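Local structure of hypothetical protein Atu1540 (Agrobacterium tumefaciens str. C58, 2HWJ) at the interface of chains A and B and the interface of chains A and C. The protein is of unknown function but belongs to a putative ParB-like nuclease family and may act on nucleic acids. Sequence-based numbering; all coordinates share one arbitrary frame. Chains: chain A/B/C, Hypothetical protein Atu1540.

Contacts 2, 3 and 4 belong to one surface, the pairing of chains A and C, whereas contact 1 joins chains A and B. Contacts 2 and 3 have C-alpha centres about 7 Å apart and share C:Leu9; contacts 3 and 4 lie about 9 Å apart and share C:Pro7. The N-terminal stretch of chain C therefore runs through all three. Contact 1 lies apart, about 29 and 23 Å from contacts 2 and 3 but 16 Å from contact 4. Chain A thus meets two different neighbours in the deposited four-chain assembly. Both interfaces are two-fold symmetric, so each contact recurs with the chains exchanged.

Contact 1: the interface of chains A and B. Residues chain A 144, 151; chain B 202, 204.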
ATOM      1  N   ARG A 144       4.435  21.160   6.352  1.00 62.96           N
ATOM      2  CA  ARG A 144       4.401  20.464   5.112  1.00 65.72           C
ATOM      3  C   ARG A 144       4.126  21.465   4.024  1.00 67.57           C
ATOM      4  O   ARG A 144       4.702  21.392   2.948  1.00 66.56           O
ATOM      5  CB  ARG A 144       3.362  19.382   5.089  1.00 66.28           C
ATOM      6  CG  ARG A 144       3.622  18.415   3.940  1.00 66.89           C
ATOM      7  CD  ARG A 144       2.381  17.776   3.370  1.00 69.97           C
ATOM      8  NE  ARG A 144       1.287  17.873   4.310  1.00 74.32           N
ATOM      9  CZ  ARG A 144       0.150  18.480   4.018  1.00 75.06           C
ATOM     10  NH1 ARG A 144      -0.002  18.967   2.787  1.00 72.81           N
ATOM     11  NH2 ARG A 144      -0.819  18.577   4.948  1.00 74.69           N
ATOM     12  N   LYS A 151       3.829  14.771   1.182  1.00 61.55           N
ATOM     13  CA  LYS A 151       2.649  13.898   1.324  1.00 62.25           C
ATOM     14  C   LYS A 151       3.073  12.473   0.980  1.00 62.57           C
ATOM     15  O   LYS A 151       3.897  12.257   0.131  1.00 63.55           O
ATOM     16  CB  LYS A 151       1.477  14.316   0.425  1.00 61.18           C
ATOM     17  CG  LYS A 151       0.974  15.736   0.658  1.00 63.16           C
ATOM     18  CD  LYS A 151      -0.541  15.935   0.353  1.00 64.10           C
ATOM     19  CE  LYS A 151      -0.837  17.341  -0.297  1.00 66.55           C
ATOM     20  NZ  LYS A 151      -1.944  17.382  -1.369  1.00 64.28           N
TER
ATOM     21  N   GLY B 202       8.165  20.510  -2.518  1.00 67.49           N
ATOM     22  CA  GLY B 202       8.272  21.929  -2.641  1.00 66.71           C
ATOM     23  C   GLY B 202       7.237  22.663  -1.847  1.00 65.70           C
ATOM     24  O   GLY B 202       6.517  22.053  -1.088  1.00 66.47           O
ATOM     25  N   GLU B 204       3.784  24.579  -1.151  1.00 67.28           N
ATOM     26  CA  GLU B 204       2.456  24.186  -1.633  1.00 68.42           C
ATOM     27  C   GLU B 204       1.698  25.437  -2.076  1.00 67.60           C
ATOM     28  O   GLU B 204       0.842  25.911  -1.335  1.00 67.33           O
ATOM     29  CB  GLU B 204       1.647  23.400  -0.530  1.00 67.97           C
ATOM     30  CG  GLU B 204       2.010  21.881  -0.304  1.00 68.37           C
ATOM     31  CD  GLU B 204       1.203  21.131   0.841  1.00 70.14           C
ATOM     32  OE1 GLU B 204       0.481  21.758   1.680  1.00 76.43           O
ATOM     33  OE2 GLU B 204       1.290  19.883   0.933  1.00 71.60           O
TER
HETATM   34  O   HOH W   1       5.188  19.647   0.410  1.00 60.57           O
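A:Arg144 has helical backbone torsions near the end of helix 135-146, and it meets B:Glu204, a loop residue that closes the modelled part of chain B. The main bond is a salt bridge and hydrogen bond from the guanidinium nitrogen NH1 of A:Arg144 to the carboxylate oxygen OE2 of B:Glu204, modelled at 2.4 Å, a length too short to interpret at this resolution. The carboxylate oxygen accepts through its syn lone pair, on the side of OE1, but the donor geometry is imperfect: OE2 stands 18° out of the guanidinium plane, and the two flat groups are turned 55° against each other. They do not form a flat, two-pronged pair, for NH1 of A:Arg144 also lies 3.0 Å from OE1 of B:Glu204 without directing a hydrogen at it. CG of A:Arg144 stands opposite the backbone N (chi1 -163°), and a bend at chi3 brings NH1 round to the acid. Beside it A:Lys151 contributes its alkyl chain, CE lying 3.5 Å from OE2 of B:Glu204. The ammonium NZ of A:Lys151 is 4.7 Å from OE2 of B:Glu204, not a contact, yet its charge would probably help to stabilise the carboxylate. Water 1 ties the backbones together, 3.1 Å from both A:Arg144 O and B:Gly202 O. The patch joins the last turn of helix 135-146 and the loop after it to the C-terminal tail of chain B, and two-fold symmetry repeats it with the chains exchanged.

Contact 2: the interface of chains A and C. Residues chain A 9, 47-48; chain C 9, 11, 47.
Aliphatic and aromatic packing brings A:Leu48 against C:Phe47 and C:Arg11, with the two methyl branches of the leucine dividing the work. CD1 of A:Leu48 reaches the rim of the C:Phe47 ring at CE1, modelled at 3.3 Å; the methyl lies beyond the ring perimeter rather than above its centre, and the two side chains cross at about a right angle. CD2 of A:Leu48 turns to the alkyl part of C:Arg11 and lies 3.6 Å from CG of C:Arg11. CG of A:Leu48 is opposite its carbonyl carbon (chi1 -62°), which directs the fork between the ring and the arginine stem. A second apolar set surrounds the pair of Leu9 residues: the CD2 methyls of A:Leu9 and C:Leu9 approach to 4.1 Å, and CD2 of A:Leu9 lies 4.0 Å from CB of C:Phe47. Contacts of carbon with backbone oxygen supplement these, A:Leu9 CD2 being 3.9 Å from the carbonyl O of C:Phe47 and C:Leu9 CD2 4.1 Å from that of A:Phe47. Within chain C, CE2 of C:Phe47 lies 3.5 Å above one guanidinium face of C:Arg11, offset toward its rim, an intrachain contact that would help to set the ring against A:Leu48. The patch unites the start of strand 9-13 of chain A, and of 10-13 in chain C with C:Leu9 just before it, with the loops that precede strand 52-57, meeting about the two-fold axis.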
ATOM      1  N   LEU A   9     -23.303   8.861  -4.100  1.00 57.30           N
ATOM      2  CA  LEU A   9     -23.373  10.137  -3.422  1.00 54.96           C
ATOM      3  C   LEU A   9     -24.442  10.093  -2.334  1.00 55.29           C
ATOM      4  O   LEU A   9     -25.549   9.582  -2.573  1.00 54.61           O
ATOM      5  CB  LEU A   9     -23.777  11.186  -4.422  1.00 53.67           C
ATOM      6  CG  LEU A   9     -23.890  12.586  -3.834  1.00 50.22           C
ATOM      7  CD1 LEU A   9     -22.504  13.065  -3.426  1.00 46.16           C
ATOM      8  CD2 LEU A   9     -24.511  13.550  -4.788  1.00 40.58           C
ATOM      9  N   PHE A  47     -25.485  21.187  -6.539  1.00 79.44           N
ATOM     10  CA  PHE A  47     -24.498  20.503  -5.671  1.00 77.51           C
ATOM     11  C   PHE A  47     -23.068  20.467  -6.216  1.00 75.42           C
ATOM     12  O   PHE A  47     -22.127  20.314  -5.459  1.00 75.24           O
ATOM     13  CB  PHE A  47     -24.926  19.054  -5.463  1.00 78.47           C
ATOM     14  CG  PHE A  47     -26.018  18.874  -4.441  1.00 80.90           C
ATOM     15  CD1 PHE A  47     -26.358  19.921  -3.557  1.00 81.35           C
ATOM     16  CD2 PHE A  47     -26.694  17.637  -4.341  1.00 81.73           C
ATOM     17  CE1 PHE A  47     -27.357  19.742  -2.604  1.00 81.62           C
ATOM     18  CE2 PHE A  47     -27.698  17.446  -3.394  1.00 81.42           C
ATOM     19  CZ  PHE A  47     -28.025  18.495  -2.516  1.00 81.68           C
ATOM     20  N   LEU A  48     -22.923  20.540  -7.540  1.00 73.08           N
ATOM     21  CA  LEU A  48     -21.621  20.667  -8.208  1.00 70.50           C
ATOM     22  C   LEU A  48     -21.110  22.041  -7.853  1.00 69.60           C
ATOM     23  O   LEU A  48     -21.793  23.022  -8.175  1.00 70.67           O
ATOM     24  CB  LEU A  48     -21.833  20.585  -9.741  1.00 70.65           C
ATOM     25  CG  LEU A  48     -22.430  19.323 -10.436  1.00 69.84           C
ATOM     26  CD1 LEU A  48     -23.654  18.697  -9.725  1.00 67.64           C
ATOM     27  CD2 LEU A  48     -22.751  19.613 -11.893  1.00 69.15           C
TER
ATOM     28  N   LEU C   9     -17.268  17.606  -6.044  1.00 69.55           N
ATOM     29  CA  LEU C   9     -18.104  16.775  -6.826  1.00 68.75           C
ATOM     30  C   LEU C   9     -18.172  17.398  -8.189  1.00 68.88           C
ATOM     31  O   LEU C   9     -18.257  18.613  -8.270  1.00 70.22           O
ATOM     32  CB  LEU C   9     -19.471  16.779  -6.191  1.00 68.30           C
ATOM     33  CG  LEU C   9     -20.563  16.121  -7.020  1.00 69.15           C
ATOM     34  CD1 LEU C   9     -20.297  14.676  -7.233  1.00 66.53           C
ATOM     35  CD2 LEU C   9     -21.910  16.300  -6.386  1.00 68.82           C
ATOM     36  N   ARG C  11     -19.328  16.465 -12.796  1.00 67.83           N
ATOM     37  CA  ARG C  11     -20.112  15.739 -13.761  1.00 68.18           C
ATOM     38  C   ARG C  11     -19.414  15.767 -15.102  1.00 68.16           C
ATOM     39  O   ARG C  11     -18.794  16.791 -15.489  1.00 68.66           O
ATOM     40  CB  ARG C  11     -21.413  16.430 -14.004  1.00 68.67           C
ATOM     41  CG  ARG C  11     -22.490  16.173 -12.994  1.00 73.31           C
ATOM     42  CD  ARG C  11     -23.411  15.035 -13.416  1.00 79.21           C
ATOM     43  NE  ARG C  11     -24.759  15.358 -13.917  1.00 80.95           N
ATOM     44  CZ  ARG C  11     -25.796  14.491 -13.878  1.00 83.54           C
ATOM     45  NH1 ARG C  11     -25.676  13.255 -13.291  1.00 81.77           N
ATOM     46  NH2 ARG C  11     -26.970  14.855 -14.414  1.00 80.26           N
ATOM     47  N   PHE C  47     -29.533  14.619  -6.813  1.00 88.86           N
ATOM     48  CA  PHE C  47     -28.508  13.651  -7.356  1.00 86.81           C
ATOM     49  C   PHE C  47     -28.108  12.520  -6.347  1.00 85.21           C
ATOM     50  O   PHE C  47     -27.313  11.613  -6.672  1.00 84.61           O
ATOM     51  CB  PHE C  47     -27.196  14.381  -7.678  1.00 87.18           C
ATOM     52  CG  PHE C  47     -27.261  15.341  -8.835  1.00 89.03           C
ATOM     53  CD1 PHE C  47     -26.772  16.658  -8.685  1.00 90.00           C
ATOM     54  CD2 PHE C  47     -27.759  14.941 -10.092  1.00 90.55           C
ATOM     55  CE1 PHE C  47     -26.798  17.582  -9.751  1.00 89.54           C
ATOM     56  CE2 PHE C  47     -27.790  15.870 -11.179  1.00 90.96           C
ATOM     57  CZ  PHE C  47     -27.295  17.190 -11.000  1.00 89.28           C
TER

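Contact 3: the interface of chains A and C. Residues chain A 49-50, 52, 84; chain C 7-9.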
ATOM      1  N   GLY A  49     -19.959  22.217  -7.208  1.00 67.89           N
ATOM      2  CA  GLY A  49     -18.974  21.259  -6.793  1.00 65.62           C
ATOM      3  C   GLY A  49     -18.591  21.636  -5.357  1.00 64.74           C
ATOM      4  O   GLY A  49     -17.593  22.333  -5.092  1.00 63.49           O
ATOM      5  N   ASN A  50     -19.418  21.158  -4.432  1.00 63.81           N
ATOM      6  CA  ASN A  50     -19.077  21.152  -3.059  1.00 63.85           C
ATOM      7  C   ASN A  50     -18.224  19.981  -2.732  1.00 63.29           C
ATOM      8  O   ASN A  50     -18.048  19.071  -3.527  1.00 62.48           O
ATOM      9  CB  ASN A  50     -20.310  21.023  -2.209  1.00 64.71           C
ATOM     10  CG  ASN A  50     -21.396  21.884  -2.667  1.00 65.83           C
ATOM     11  OD1 ASN A  50     -22.577  21.594  -2.440  1.00 67.02           O
ATOM     12  ND2 ASN A  50     -21.030  22.967  -3.338  1.00 68.96           N
ATOM     13  N   ILE A  52     -16.999  16.676  -0.897  1.00 62.05           N
ATOM     14  CA  ILE A  52     -17.495  15.356  -0.623  1.00 59.88           C
ATOM     15  C   ILE A  52     -16.519  14.835   0.356  1.00 57.31           C
ATOM     16  O   ILE A  52     -15.340  14.947   0.150  1.00 58.31           O
ATOM     17  CB  ILE A  52     -17.316  14.418  -1.842  1.00 58.18           C
ATOM     18  CG1 ILE A  52     -17.195  15.266  -3.067  1.00 59.46           C
ATOM     19  CG2 ILE A  52     -18.449  13.375  -1.891  1.00 56.09           C
ATOM     20  CD1 ILE A  52     -17.602  14.515  -4.468  1.00 63.13           C
ATOM     21  N   LEU A  84     -21.818  16.693   1.370  1.00 53.03           N
ATOM     22  CA  LEU A  84     -21.892  15.478   0.562  1.00 53.22           C
ATOM     23  C   LEU A  84     -20.903  14.480   1.066  1.00 54.39           C
ATOM     24  O   LEU A  84     -19.825  14.868   1.599  1.00 56.56           O
ATOM     25  CB  LEU A  84     -21.478  15.794  -0.835  1.00 52.77           C
ATOM     26  CG  LEU A  84     -22.335  16.866  -1.502  1.00 51.16           C
ATOM     27  CD1 LEU A  84     -21.864  17.070  -2.898  1.00 41.28           C
ATOM     28  CD2 LEU A  84     -23.857  16.549  -1.378  1.00 47.71           C
TER
ATOM     29  N   PRO C   7     -11.522  17.245  -1.999  1.00 80.96           N
ATOM     30  CA  PRO C   7     -12.265  16.715  -3.148  1.00 78.52           C
ATOM     31  C   PRO C   7     -13.606  17.386  -3.320  1.00 76.30           C
ATOM     32  O   PRO C   7     -14.287  17.692  -2.308  1.00 76.54           O
ATOM     33  CB  PRO C   7     -12.445  15.228  -2.815  1.00 77.93           C
ATOM     34  CG  PRO C   7     -11.365  14.897  -1.886  1.00 79.79           C
ATOM     35  CD  PRO C   7     -11.225  16.161  -1.041  1.00 81.49           C
ATOM     36  N   ARG C   8     -13.961  17.634  -4.580  1.00 72.94           N
ATOM     37  CA  ARG C   8     -15.249  18.185  -4.888  1.00 71.38           C
ATOM     38  C   ARG C   8     -16.020  17.262  -5.828  1.00 70.57           C
ATOM     39  O   ARG C   8     -15.528  16.241  -6.317  1.00 69.42           O
ATOM     40  CB  ARG C   8     -15.122  19.596  -5.438  1.00 71.07           C
ATOM     41  CG  ARG C   8     -14.209  20.528  -4.575  1.00 72.86           C
ATOM     42  CD  ARG C   8     -13.968  21.873  -5.249  1.00 72.59           C
ATOM     43  NE  ARG C   8     -13.432  22.925  -4.373  1.00 76.32           N
ATOM     44  CZ  ARG C   8     -14.180  23.717  -3.596  1.00 78.20           C
ATOM     45  NH1 ARG C   8     -15.506  23.577  -3.510  1.00 78.93           N
ATOM     46  NH2 ARG C   8     -13.606  24.652  -2.878  1.00 79.14           N
ATOM     47  N   LEU C   9     -17.268  17.606  -6.044  1.00 69.55           N
ATOM     48  CA  LEU C   9     -18.104  16.775  -6.826  1.00 68.75           C
ATOM     49  C   LEU C   9     -18.172  17.398  -8.189  1.00 68.88           C
ATOM     50  O   LEU C   9     -18.257  18.613  -8.270  1.00 70.22           O
ATOM     51  CB  LEU C   9     -19.471  16.779  -6.191  1.00 68.30           C
ATOM     52  CG  LEU C   9     -20.563  16.121  -7.020  1.00 69.15           C
ATOM     53  CD1 LEU C   9     -20.297  14.676  -7.233  1.00 66.53           C
ATOM     54  CD2 LEU C   9     -21.910  16.300  -6.386  1.00 68.82           C
TER
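The N-terminal segment of chain C crosses the loop of chain A that enters strand 52-57, at a steep angle to A:Asn50 and A:Ile52, and two backbone bonds link it there. A:Ile52 N donates to C:Pro7 O at 3.2 Å, and C:Leu9 N donates to A:Asn50 O at 3.0 Å, the latter weak. The first is fairly straight at its hydrogen (158°), but A:Ile52 N sits well above the carbonyl plane of C:Pro7 and is not on a lone pair. Beyond the A:Asn50 bond, the side chain of C:Arg8 adds a link. It is extended from CG to NE, which lets NH1 of the C:Arg8 guanidinium reach the backbone O of A:Gly49 at 2.9 Å. That donor lies in the carbonyl plane with a C=O...N angle of 159°, and the oxygen lies at the guanidinium edge, close to its plane; the bond is better aligned with its acceptor carbonyl than the A:Ile52 bond, though less straight at its hydrogen. Apolar packing backs these links. CD1 of A:Ile52 presses on the backbone and side-chain base of C:Leu9, lying 3.4 Å from CB of C:Leu9, while A:Leu84, on strand 82-90, crosses C:Leu9 at about a right angle. The CG of C:Leu9 stands opposite its backbone N (chi1 170°), which puts its CD2 methyl 3.6 Å from CD1 of A:Leu84.

Contact 4: the interface of chains A and C. Residues chain A 32, 68, 71; chain C 5-7.
C:Tyr5, A:His68 and A:Lys32 hide the most surface in this patch, 83, 53 and 31 Å² respectively, and A:His68, just before helix 69-77, opens a run of histidines in the putative ParB-like nuclease family region. The imidazole ND1 of A:His68 and the backbone N of C:Tyr5 are 2.7 Å apart, which fits a hydrogen bond, probably from the backbone N-H to ND1. The backbone nitrogen stands well above the ring plane, however, so the bond would be bent. CB of C:Tyr5 lies at the ring edge, in plane, 3.6 Å from ND1 of A:His68. The ring is swung toward the N-terminus of chain C with CG opposite its own carbonyl carbon (chi1 -50°), and CE1 of A:His68 also lies 3.6 Å from CD of C:Pro7, whose side chain comes from the opposite direction. C:Tyr5 is the first modelled residue of its chain and lacks atoms beyond CB, hence the position of its phenol ring is not seen. A:Lys32, from helix 26-37, is bent at chi2 and chi4 and brings NZ 3.3 Å from CB of C:Tyr5. The ammonium NZ of A:Lys32 is 5.2 Å from the carboxylate OE2 of C:Glu6, an opposite charge at a distance that could give only weak attraction. A:Leu71 of helix 69-77 lies against the backbone N of C:Tyr5, its CB 3.3 Å from that nitrogen.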
ATOM      1  N   LYS A  32      -8.798  27.246   6.782  1.00 59.22           N
ATOM      2  CA  LYS A  32      -9.947  26.767   5.998  1.00 58.62           C
ATOM      3  C   LYS A  32     -11.143  27.714   6.134  1.00 59.09           C
ATOM      4  O   LYS A  32     -11.655  28.156   5.115  1.00 59.67           O
ATOM      5  CB  LYS A  32     -10.293  25.324   6.279  1.00 57.84           C
ATOM      6  CG  LYS A  32      -9.467  24.304   5.470  1.00 57.39           C
ATOM      7  CD  LYS A  32      -9.302  23.080   6.349  1.00 59.82           C
ATOM      8  CE  LYS A  32      -8.695  21.868   5.685  1.00 62.22           C
ATOM      9  NZ  LYS A  32      -7.842  22.140   4.501  1.00 67.97           N
ATOM     10  N   HIS A  68     -10.537  14.436   6.537  1.00 62.38           N
ATOM     11  CA  HIS A  68     -11.048  15.791   6.399  1.00 60.13           C
ATOM     12  C   HIS A  68     -11.754  16.322   7.620  1.00 57.50           C
ATOM     13  O   HIS A  68     -12.692  17.090   7.501  1.00 58.26           O
ATOM     14  CB  HIS A  68     -11.939  15.958   5.175  1.00 57.92           C
ATOM     15  CG  HIS A  68     -11.313  15.418   3.938  1.00 63.08           C
ATOM     16  ND1 HIS A  68     -10.296  16.073   3.273  1.00 64.02           N
ATOM     17  CD2 HIS A  68     -11.513  14.255   3.267  1.00 62.18           C
ATOM     18  CE1 HIS A  68      -9.906  15.344   2.245  1.00 60.59           C
ATOM     19  NE2 HIS A  68     -10.621  14.239   2.228  1.00 59.74           N
ATOM     20  N   LEU A  71     -11.620  20.243   7.686  1.00 55.55           N
ATOM     21  CA  LEU A  71     -12.510  20.879   6.750  1.00 53.63           C
ATOM     22  C   LEU A  71     -13.867  20.783   7.313  1.00 53.04           C
ATOM     23  O   LEU A  71     -14.602  21.786   7.318  1.00 54.17           O
ATOM     24  CB  LEU A  71     -12.459  20.164   5.425  1.00 52.97           C
ATOM     25  CG  LEU A  71     -13.529  20.782   4.543  1.00 54.74           C
ATOM     26  CD1 LEU A  71     -13.199  22.242   4.294  1.00 55.64           C
ATOM     27  CD2 LEU A  71     -13.771  20.030   3.247  1.00 55.26           C
TER
ATOM     28  N   TYR C   5     -10.820  18.734   2.947  1.00 88.95           N
ATOM     29  CA  TYR C   5      -9.739  19.702   2.699  1.00 88.72           C
ATOM     30  C   TYR C   5      -9.679  19.990   1.192  1.00 88.87           C
ATOM     31  O   TYR C   5      -9.237  21.098   0.794  1.00 89.36           O
ATOM     32  CB  TYR C   5      -8.391  19.138   3.229  1.00 89.16           C
ATOM     33  N   GLU C   6     -10.120  19.010   0.363  1.00 87.38           N
ATOM     34  CA  GLU C   6     -10.046  19.115  -1.120  1.00 85.69           C
ATOM     35  C   GLU C   6     -11.248  18.587  -1.979  1.00 83.41           C
ATOM     36  O   GLU C   6     -11.902  19.400  -2.648  1.00 83.37           O
ATOM     37  CB  GLU C   6      -8.692  18.572  -1.677  1.00 86.33           C
ATOM     38  CG  GLU C   6      -7.637  19.629  -1.966  1.00 88.41           C
ATOM     39  CD  GLU C   6      -6.860  20.047  -0.702  1.00 94.10           C
ATOM     40  OE1 GLU C   6      -6.303  21.166  -0.697  1.00 94.10           O
ATOM     41  OE2 GLU C   6      -6.802  19.269   0.299  1.00 96.35           O
ATOM     42  N   PRO C   7     -11.522  17.245  -1.999  1.00 80.96           N
ATOM     43  CA  PRO C   7     -12.265  16.715  -3.148  1.00 78.52           C
ATOM     44  C   PRO C   7     -13.606  17.386  -3.320  1.00 76.30           C
ATOM     45  O   PRO C   7     -14.287  17.692  -2.308  1.00 76.54           O
ATOM     46  CB  PRO C   7     -12.445  15.228  -2.815  1.00 77.93           C
ATOM     47  CG  PRO C   7     -11.365  14.897  -1.886  1.00 79.79           C
ATOM     48  CD  PRO C   7     -11.225  16.161  -1.041  1.00 81.49           C
TER